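Nucleoprotein (Rift valley fever virus, PDB 3OV9) encapsidates the viral genomic RNA, shielding it from nucleases, and assembles into ring-shaped hexamers needed to form the nucleocapsid, the template for transcription and replication. Local coordinates at the interface of chains A and B. Sequence-based numbering; all coordinates share one arbitrary frame. Chains: chain A/B, Nucleoprotein.

The interface of chains A and B. Residues chain A 11, 14-15, 24; chain B 50-51, 54-55, 58, 111, 114.
The N-terminal arm of one subunit, whose helices 4-13 and 18-28 reach across to its neighbour, docks here by sinking A:Phe11 into a hydrophobic pocket of chain B between helix 50-63 and the start of helix 112-122. With CG anti to the backbone N (chi1 -173°), the phenyl ring points away from its own helix, tip first, towards B:Ala54, B:Lys55 and B:Ile58. B:Leu111 lies across one face: its methyl CD1 sits 3.9 Å from the centroid of the A:Phe11 ring, displaced towards the rim, as a CH-pi contact. A branched leucine suits this place, since CD2 of the same side chain covers the base of the ring near CG. A:Phe11 turns its CE1 edge towards the face of the five-membered ring of B:Trp114, planes inclined at 56°, and CE1 comes within 3.5 Å of B:Trp114 CB. At the tip, CZ of A:Phe11 touches the aliphatic CG of B:Lys55 at 3.6 Å, while the small methyl of B:Ala54 lets the ring approach the helix.

Polar groups fix the segment that follows. The extended A:Gln14 chain carries its amide across to B:Glu51, where NE2 donates a hydrogen bond of 2.6 Å to the carboxylate OE2, a neutral N-H donor suiting that acceptor; OE2 lies nearly in the amide plane, but NE2 comes from above the carboxylate plane. The carbonyl O of A:Ala15 lies almost in the plane of the B:Trp114 indole and accepts its N-H, though NE1 approaches from above the carbonyl plane, 3.2 Å from that O. A water 2.6 Å from A:Ala15 O links it to NZ of B:Lys55. The long lysine serves several partners: CG also packs over a face of the B:Trp114 indole, and CB and CE meet the outer rim of the six-membered ring of A:Trp24, CE 3.7 Å from CH2. An aromatic anchor flanked by directional bonds probably helps to hold the arm in register, contributing to the N-terminal oligomerization that builds the hexameric ring.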
loop_
_atom_site.group_PDB
_atom_site.type_symbol
_atom_site.label_atom_id
_atom_site.label_comp_id
_atom_site.label_asym_id
_atom_site.label_seq_id
_atom_site.Cartn_x
_atom_site.Cartn_y
_atom_site.Cartn_z
ATOM N N PHE A 11 -26.769 -41.221 -16.825
ATOM C CA PHE A 11 -26.506 -39.906 -17.420
ATOM C C PHE A 11 -25.203 -39.947 -18.225
ATOM O O PHE A 11 -25.138 -39.425 -19.343
ATOM C CB PHE A 11 -26.445 -38.818 -16.340
ATOM C CG PHE A 11 -26.337 -37.414 -16.885
ATOM C CD1 PHE A 11 -25.106 -36.765 -16.934
ATOM C CD2 PHE A 11 -27.470 -36.733 -17.324
ATOM C CE1 PHE A 11 -25.005 -35.467 -17.432
ATOM C CE2 PHE A 11 -27.378 -35.435 -17.820
ATOM C CZ PHE A 11 -26.144 -34.803 -17.873
ATOM N N GLN A 14 -25.409 -41.501 -21.748
ATOM C CA GLN A 14 -26.053 -40.715 -22.800
ATOM C C GLN A 14 -25.030 -40.102 -23.755
ATOM O O GLN A 14 -23.849 -39.972 -23.419
ATOM C CB GLN A 14 -26.984 -39.653 -22.202
ATOM C CG GLN A 14 -28.276 -40.258 -21.644
ATOM C CD GLN A 14 -29.115 -39.284 -20.834
ATOM O OE1 GLN A 14 -29.083 -38.073 -21.054
ATOM N NE2 GLN A 14 -29.882 -39.819 -19.888
ATOM N N ALA A 15 -25.491 -39.748 -24.951
ATOM C CA ALA A 15 -24.617 -39.257 -26.009
ATOM C C ALA A 15 -23.855 -37.993 -25.626
ATOM O O ALA A 15 -24.413 -37.065 -25.039
ATOM C CB ALA A 15 -25.412 -39.030 -27.291
ATOM N N TRP A 24 -24.123 -25.488 -28.407
ATOM C CA TRP A 24 -24.263 -24.875 -27.084
ATOM C C TRP A 24 -23.096 -23.937 -26.785
ATOM O O TRP A 24 -23.296 -22.839 -26.252
ATOM C CB TRP A 24 -24.396 -25.931 -25.981
ATOM C CG TRP A 24 -25.724 -26.642 -25.959
ATOM C CD1 TRP A 24 -26.941 -26.129 -26.317
ATOM C CD2 TRP A 24 -25.965 -27.990 -25.534
ATOM N NE1 TRP A 24 -27.923 -27.081 -26.154
ATOM C CE2 TRP A 24 -27.352 -28.230 -25.674
ATOM C CE3 TRP A 24 -25.145 -29.020 -25.055
ATOM C CZ2 TRP A 24 -27.937 -29.460 -25.352
ATOM C CZ3 TRP A 24 -25.727 -30.246 -24.736
ATOM C CH2 TRP A 24 -27.111 -30.450 -24.884
ATOM N N TRP B 50 -34.639 -32.152 -16.927
ATOM C CA TRP B 50 -33.413 -32.051 -16.123
ATOM C C TRP B 50 -32.135 -32.519 -16.820
ATOM O O TRP B 50 -31.095 -31.875 -16.697
ATOM C CB TRP B 50 -33.575 -32.689 -14.728
ATOM C CG TRP B 50 -33.310 -34.172 -14.630
ATOM C CD1 TRP B 50 -34.237 -35.175 -14.672
ATOM C CD2 TRP B 50 -32.037 -34.814 -14.439
ATOM N NE1 TRP B 50 -33.622 -36.398 -14.534
ATOM C CE2 TRP B 50 -32.274 -36.207 -14.389
ATOM C CE3 TRP B 50 -30.719 -34.347 -14.319
ATOM C CZ2 TRP B 50 -31.243 -37.139 -14.221
ATOM C CZ3 TRP B 50 -29.696 -35.274 -14.150
ATOM C CH2 TRP B 50 -29.964 -36.656 -14.103
ATOM N N GLU B 51 -32.227 -33.618 -17.566
ATOM C CA GLU B 51 -31.068 -34.204 -18.235
ATOM C C GLU B 51 -30.476 -33.280 -19.298
ATOM O O GLU B 51 -29.264 -33.061 -19.323
ATOM C CB GLU B 51 -31.427 -35.561 -18.839
ATOM C CG GLU B 51 -31.644 -36.646 -17.802
ATOM C CD GLU B 51 -32.401 -37.836 -18.349
ATOM O OE1 GLU B 51 -33.569 -37.670 -18.768
ATOM O OE2 GLU B 51 -31.832 -38.942 -18.347
ATOM N N ALA B 54 -29.083 -30.128 -17.573
ATOM C CA ALA B 54 -27.810 -30.435 -16.913
ATOM C C ALA B 54 -26.647 -30.424 -17.899
ATOM O O ALA B 54 -25.559 -29.936 -17.580
ATOM C CB ALA B 54 -27.881 -31.775 -16.180
ATOM N N LYS B 55 -26.884 -30.949 -19.103
ATOM C CA LYS B 55 -25.866 -30.941 -20.146
ATOM C C LYS B 55 -25.486 -29.510 -20.518
ATOM O O LYS B 55 -24.304 -29.192 -20.621
ATOM C CB LYS B 55 -26.323 -31.735 -21.375
ATOM C CG LYS B 55 -26.330 -33.243 -21.154
ATOM C CD LYS B 55 -26.627 -33.996 -22.437
ATOM C CE LYS B 55 -27.932 -33.534 -23.046
ATOM N NZ LYS B 55 -28.300 -34.322 -24.253
ATOM N N ILE B 58 -23.433 -27.979 -17.719
ATOM C CA ILE B 58 -22.055 -28.471 -17.753
ATOM C C ILE B 58 -21.218 -27.727 -18.811
ATOM O O ILE B 58 -20.082 -27.326 -18.541
ATOM C CB ILE B 58 -22.007 -30.013 -17.924
ATOM C CG1 ILE B 58 -22.589 -30.671 -16.665
ATOM C CG2 ILE B 58 -20.573 -30.500 -18.177
ATOM C CD1 ILE B 58 -22.798 -32.167 -16.773
ATOM N N LEU B 111 -22.107 -35.024 -11.920
ATOM C CA LEU B 111 -22.309 -35.803 -13.140
ATOM C C LEU B 111 -20.998 -35.962 -13.933
ATOM O O LEU B 111 -20.979 -35.918 -15.167
ATOM C CB LEU B 111 -23.427 -35.173 -13.983
ATOM C CG LEU B 111 -24.812 -35.112 -13.326
ATOM C CD1 LEU B 111 -25.738 -34.147 -14.050
ATOM C CD2 LEU B 111 -25.454 -36.502 -13.228
ATOM N N TRP B 114 -20.206 -37.868 -17.408
ATOM C CA TRP B 114 -20.508 -37.170 -18.649
ATOM C C TRP B 114 -19.554 -35.990 -18.867
ATOM O O TRP B 114 -19.035 -35.806 -19.964
ATOM C CB TRP B 114 -21.970 -36.715 -18.656
ATOM C CG TRP B 114 -22.475 -36.319 -20.013
ATOM C CD1 TRP B 114 -23.052 -37.134 -20.942
ATOM C CD2 TRP B 114 -22.442 -35.007 -20.593
ATOM N NE1 TRP B 114 -23.382 -36.413 -22.069
ATOM C CE2 TRP B 114 -23.018 -35.106 -21.878
ATOM C CE3 TRP B 114 -21.982 -33.758 -20.150
ATOM C CZ2 TRP B 114 -23.145 -34.006 -22.729
ATOM C CZ3 TRP B 114 -22.112 -32.662 -20.996
ATOM C CH2 TRP B 114 -22.694 -32.794 -22.270
HETATM O O HOH W 1 -27.045 -36.827 -25.130
#